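Local coordinates for protein D-hydantoinase (Ralstonia pickettii, PDB 1NFG) that catalyses, with two zinc ions bound to each subunit, the stereospecific hydrolysis of the cyclic amide bond of D-hydantoin derivatives, at residues A[343-348]-A[418-423]; A[400-405]-A[414-419]. One frame throughout, in Å; residues are numbered along the deposited sequence.

Both contacts are built on one run of chain, the start of strand 419-429 and the turn leading into it, and they share H418 and K419. Contact 1 lies in the buried interior, where helix 343-352 packs against this strand through methionine, valine and tyrosine side chains, with no hydrogen bond between the segments. Contact 2, its centre about 10 Å from that of contact 1, closes the connection between strands 390-400 and 419-429 nearer the surface, and main-chain hydrogen bonds and a glutamate carboxylate do most of its work. Apolar side chains join the two: M346 of the helix touches both I401 and Y415, and V420 meets I401.

Contact 1 of 2, residues A[343-348]-A[418-423]; sequences RLMMVY and HKVKGV
M345 lays its sulfur between the methyls of V420 and V423. Its chain leaves the helix with CG anti to the carbonyl carbon (chi1 -75°), 3.6 Å from G422 O, and an extended chi2 carries SD on to the valines. SD rests 4.1 Å from V423 CG2 and 4.3 Å from V420 CG2, an unbranched chain lying alongside two branched ones. The next residue, M346, crosses V420 at about a right angle, while its SD stands obliquely to the H418 ring, 5.0 Å from the centroid. Here helix 343-352 of the amidohydrolase TIM-barrel part packs on strand 419-429, which pairs antiparallel with 390-400 and 432-436, just where that strand turns a corner at K421. Y348 enters at the corner: the CD2-CE2 edge of its ring meets K421 O in the ring plane, CE2 at 3.3 Å. The backbone angles of G422 (phi 114°, psi 105°) suit glycine, and its bare CA lets Y348 CE2 lie 3.9 Å from G422 CA. The ring is packed further by W393 and F361, whereas K421 carries its extended chain away from the helix and offers Q349 its backbone N.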
# COMPACT_ATOMS: atom_id res chain seq x y z
N ARG A 343 -14.64 2.00 30.85
CA ARG A 343 -14.41 1.19 29.66
C ARG A 343 -15.64 0.59 28.98
O ARG A 343 -15.96 0.95 27.85
CB ARG A 343 -13.39 0.07 29.93
CG ARG A 343 -12.97 -0.66 28.64
CD ARG A 343 -11.95 -1.77 28.87
NE ARG A 343 -12.45 -2.80 29.77
CZ ARG A 343 -12.52 -4.09 29.47
NH1 ARG A 343 -12.11 -4.52 28.28
NH2 ARG A 343 -12.99 -4.96 30.36
N LEU A 344 -16.35 -0.31 29.66
CA LEU A 344 -17.52 -0.94 29.06
C LEU A 344 -18.59 0.04 28.58
O LEU A 344 -19.01 -0.04 27.43
CB LEU A 344 -18.16 -1.95 30.02
CG LEU A 344 -17.42 -3.23 30.40
CD1 LEU A 344 -18.39 -4.38 30.39
CD2 LEU A 344 -16.30 -3.52 29.43
N MET A 345 -19.03 0.94 29.44
CA MET A 345 -20.05 1.89 29.03
C MET A 345 -19.65 2.64 27.77
O MET A 345 -20.44 2.76 26.84
CB MET A 345 -20.36 2.89 30.15
CG MET A 345 -21.18 2.32 31.29
SD MET A 345 -21.59 3.57 32.52
CE MET A 345 -19.99 3.75 33.35
N MET A 346 -18.42 3.14 27.75
CA MET A 346 -17.91 3.88 26.61
C MET A 346 -17.87 3.04 25.33
O MET A 346 -18.30 3.49 24.27
CB MET A 346 -16.52 4.43 26.93
CG MET A 346 -16.53 5.51 27.98
SD MET A 346 -17.46 6.96 27.45
CE MET A 346 -18.95 6.62 28.16
N VAL A 347 -17.35 1.83 25.42
CA VAL A 347 -17.28 0.97 24.25
C VAL A 347 -18.70 0.61 23.82
O VAL A 347 -18.99 0.53 22.62
CB VAL A 347 -16.49 -0.33 24.55
CG1 VAL A 347 -16.64 -1.32 23.40
CG2 VAL A 347 -15.02 0.01 24.78
N TYR A 348 -19.58 0.39 24.80
CA TYR A 348 -20.97 0.03 24.52
C TYR A 348 -21.70 1.11 23.72
O TYR A 348 -22.62 0.80 22.95
CB TYR A 348 -21.73 -0.22 25.83
CG TYR A 348 -23.17 -0.66 25.61
CD1 TYR A 348 -23.46 -1.97 25.22
CD2 TYR A 348 -24.22 0.25 25.72
CE1 TYR A 348 -24.77 -2.36 24.94
CE2 TYR A 348 -25.53 -0.14 25.44
CZ TYR A 348 -25.80 -1.44 25.05
OH TYR A 348 -27.08 -1.81 24.73
N HIS A 418 -19.74 13.06 29.54
CA HIS A 418 -20.33 12.23 28.49
C HIS A 418 -21.67 11.61 28.89
O HIS A 418 -21.80 11.03 29.97
CB HIS A 418 -19.38 11.11 28.07
CG HIS A 418 -18.18 11.58 27.29
ND1 HIS A 418 -17.83 11.05 26.07
CD2 HIS A 418 -17.24 12.51 27.59
CE1 HIS A 418 -16.72 11.62 25.65
NE2 HIS A 418 -16.34 12.52 26.55
N LYS A 419 -22.65 11.74 28.01
CA LYS A 419 -23.97 11.17 28.25
C LYS A 419 -23.93 9.77 27.65
O LYS A 419 -23.52 9.59 26.51
CB LYS A 419 -25.06 12.01 27.58
CG LYS A 419 -25.21 13.41 28.19
CD LYS A 419 -26.38 14.18 27.58
CE LYS A 419 -26.17 14.46 26.10
NZ LYS A 419 -27.35 15.14 25.50
N VAL A 420 -24.35 8.78 28.43
CA VAL A 420 -24.33 7.41 27.95
C VAL A 420 -25.68 6.73 28.09
O VAL A 420 -26.51 7.12 28.91
CB VAL A 420 -23.29 6.56 28.73
CG1 VAL A 420 -21.93 7.18 28.57
CG2 VAL A 420 -23.65 6.48 30.20
N LYS A 421 -25.89 5.71 27.27
CA LYS A 421 -27.12 4.93 27.30
C LYS A 421 -26.66 3.48 27.42
O LYS A 421 -26.02 2.95 26.52
CB LYS A 421 -27.90 5.14 26.00
CG LYS A 421 -29.24 4.43 25.97
CD LYS A 421 -29.92 4.62 24.62
CE LYS A 421 -31.18 3.79 24.50
NZ LYS A 421 -31.76 3.89 23.14
N GLY A 422 -26.98 2.86 28.55
CA GLY A 422 -26.57 1.49 28.78
C GLY A 422 -25.58 1.51 29.93
O GLY A 422 -24.42 1.90 29.77
N VAL A 423 -26.04 1.08 31.11
CA VAL A 423 -25.22 1.09 32.31
C VAL A 423 -25.16 -0.26 33.03
O VAL A 423 -26.13 -1.02 33.03
CB VAL A 423 -25.77 2.15 33.29
CG1 VAL A 423 -25.04 2.08 34.62
CG2 VAL A 423 -25.64 3.52 32.68

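Contact 2 of 2, residues A[400-405]-A[414-419]; sequences VIEQTA and SYEGHK
V400 overlaps the aliphatic base of K419, its CG2 lying 3.8 Å from K419 CG where the two side chains cross on one face of an antiparallel, non-hydrogen-bonded pair. A branched valine and the methylene chain of a lysine suit this exposed face, where the carbons can pack and the ammonium can stay in solvent. The pairing closes the 400-419 connection between strands 390-400 and 419-429, with the Y415 side chain about 9 Å from that of the zinc ligand D313. Next along, I401 N donates to H418 O at 2.9 Å, and I401 O accepts from G417 N, also at 2.9 Å, so both polar atoms of this buried residue's backbone are used. I401 itself turns inward: its CB sits 3.5 Å from Y415 O and its CD1 reaches Y415 CB, while M346 of helix 343-352 packs on both residues. Residues 415-418 form a type II beta turn, and G417 holds the position where the positive phi favours glycine. E416 leaves this turn with CG anti to the backbone N (chi1 -179°), then bends at chi2. Its OE1 accepts Q403 N on the syn side at 2.8 Å, at the start of the short 3-10 segment 403-405. E402 OE1 stands 4.9 Å from E416 OE2; this like charge would tend to raise the pKa of E416, and the N-H of Q403 to lower it.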
# COMPACT_ATOMS: atom_id res chain seq x y z
N VAL A 400 -25.11 10.58 32.93
CA VAL A 400 -23.98 11.43 32.58
C VAL A 400 -22.81 10.98 33.44
O VAL A 400 -22.94 10.88 34.66
CB VAL A 400 -24.24 12.90 32.89
CG1 VAL A 400 -22.97 13.70 32.67
CG2 VAL A 400 -25.37 13.42 32.02
N ILE A 401 -21.68 10.71 32.81
CA ILE A 401 -20.52 10.28 33.57
C ILE A 401 -19.90 11.44 34.34
O ILE A 401 -19.45 12.42 33.75
CB ILE A 401 -19.46 9.64 32.66
CG1 ILE A 401 -20.04 8.37 32.04
CG2 ILE A 401 -18.20 9.33 33.47
CD1 ILE A 401 -19.04 7.52 31.32
N GLU A 402 -19.91 11.32 35.66
CA GLU A 402 -19.34 12.33 36.54
C GLU A 402 -18.42 11.63 37.51
O GLU A 402 -18.78 10.59 38.08
CB GLU A 402 -20.45 13.05 37.30
CG GLU A 402 -21.62 13.47 36.45
CD GLU A 402 -22.76 14.02 37.27
OE1 GLU A 402 -22.72 15.22 37.61
OE2 GLU A 402 -23.68 13.24 37.60
N GLN A 403 -17.23 12.19 37.71
CA GLN A 403 -16.25 11.60 38.62
C GLN A 403 -16.82 11.46 40.02
O GLN A 403 -16.45 10.53 40.75
CB GLN A 403 -14.98 12.45 38.65
CG GLN A 403 -13.86 11.86 39.48
CD GLN A 403 -13.54 10.43 39.09
OE1 GLN A 403 -13.97 9.95 38.04
NE2 GLN A 403 -12.78 9.74 39.93
N THR A 404 -17.71 12.36 40.40
CA THR A 404 -18.33 12.33 41.72
C THR A 404 -19.13 11.05 41.91
O THR A 404 -19.41 10.64 43.03
CB THR A 404 -19.27 13.53 41.96
OG1 THR A 404 -20.31 13.53 40.97
CG2 THR A 404 -18.50 14.83 41.88
N ALA A 405 -19.49 10.41 40.80
CA ALA A 405 -20.27 9.18 40.85
C ALA A 405 -19.42 7.94 40.57
O ALA A 405 -19.91 6.82 40.65
CB ALA A 405 -21.43 9.26 39.86
N SER A 414 -11.79 10.89 32.60
CA SER A 414 -11.41 11.22 31.23
C SER A 414 -12.66 11.43 30.39
O SER A 414 -12.61 12.01 29.30
CB SER A 414 -10.58 10.09 30.63
OG SER A 414 -9.47 9.78 31.45
N TYR A 415 -13.79 10.95 30.90
CA TYR A 415 -15.06 11.04 30.20
C TYR A 415 -16.07 11.88 30.96
O TYR A 415 -17.28 11.67 30.86
CB TYR A 415 -15.59 9.63 29.97
CG TYR A 415 -14.53 8.74 29.35
CD1 TYR A 415 -14.22 8.84 27.99
CD2 TYR A 415 -13.77 7.88 30.14
CE1 TYR A 415 -13.17 8.11 27.44
CE2 TYR A 415 -12.72 7.14 29.60
CZ TYR A 415 -12.42 7.26 28.25
OH TYR A 415 -11.39 6.53 27.71
N GLU A 416 -15.57 12.85 31.71
CA GLU A 416 -16.43 13.74 32.47
C GLU A 416 -17.37 14.46 31.52
O GLU A 416 -16.93 15.07 30.54
CB GLU A 416 -15.59 14.75 33.24
CG GLU A 416 -16.39 15.73 34.10
CD GLU A 416 -17.10 15.05 35.26
OE1 GLU A 416 -16.44 14.28 35.99
OE2 GLU A 416 -18.31 15.29 35.44
N GLY A 417 -18.67 14.38 31.80
CA GLY A 417 -19.64 15.05 30.96
C GLY A 417 -20.30 14.22 29.87
O GLY A 417 -21.33 14.63 29.34
N HIS A 418 -19.74 13.06 29.54
CA HIS A 418 -20.33 12.23 28.49
C HIS A 418 -21.67 11.61 28.89
O HIS A 418 -21.80 11.03 29.97
CB HIS A 418 -19.38 11.11 28.07
CG HIS A 418 -18.18 11.58 27.29
ND1 HIS A 418 -17.83 11.05 26.07
CD2 HIS A 418 -17.24 12.51 27.59
CE1 HIS A 418 -16.72 11.62 25.65
NE2 HIS A 418 -16.34 12.52 26.55
N LYS A 419 -22.65 11.74 28.01
CA LYS A 419 -23.97 11.17 28.25
C LYS A 419 -23.93 9.77 27.65
O LYS A 419 -23.52 9.59 26.51
CB LYS A 419 -25.06 12.01 27.58
CG LYS A 419 -25.21 13.41 28.19
CD LYS A 419 -26.38 14.18 27.58
CE LYS A 419 -26.17 14.46 26.10
NZ LYS A 419 -27.35 15.14 25.50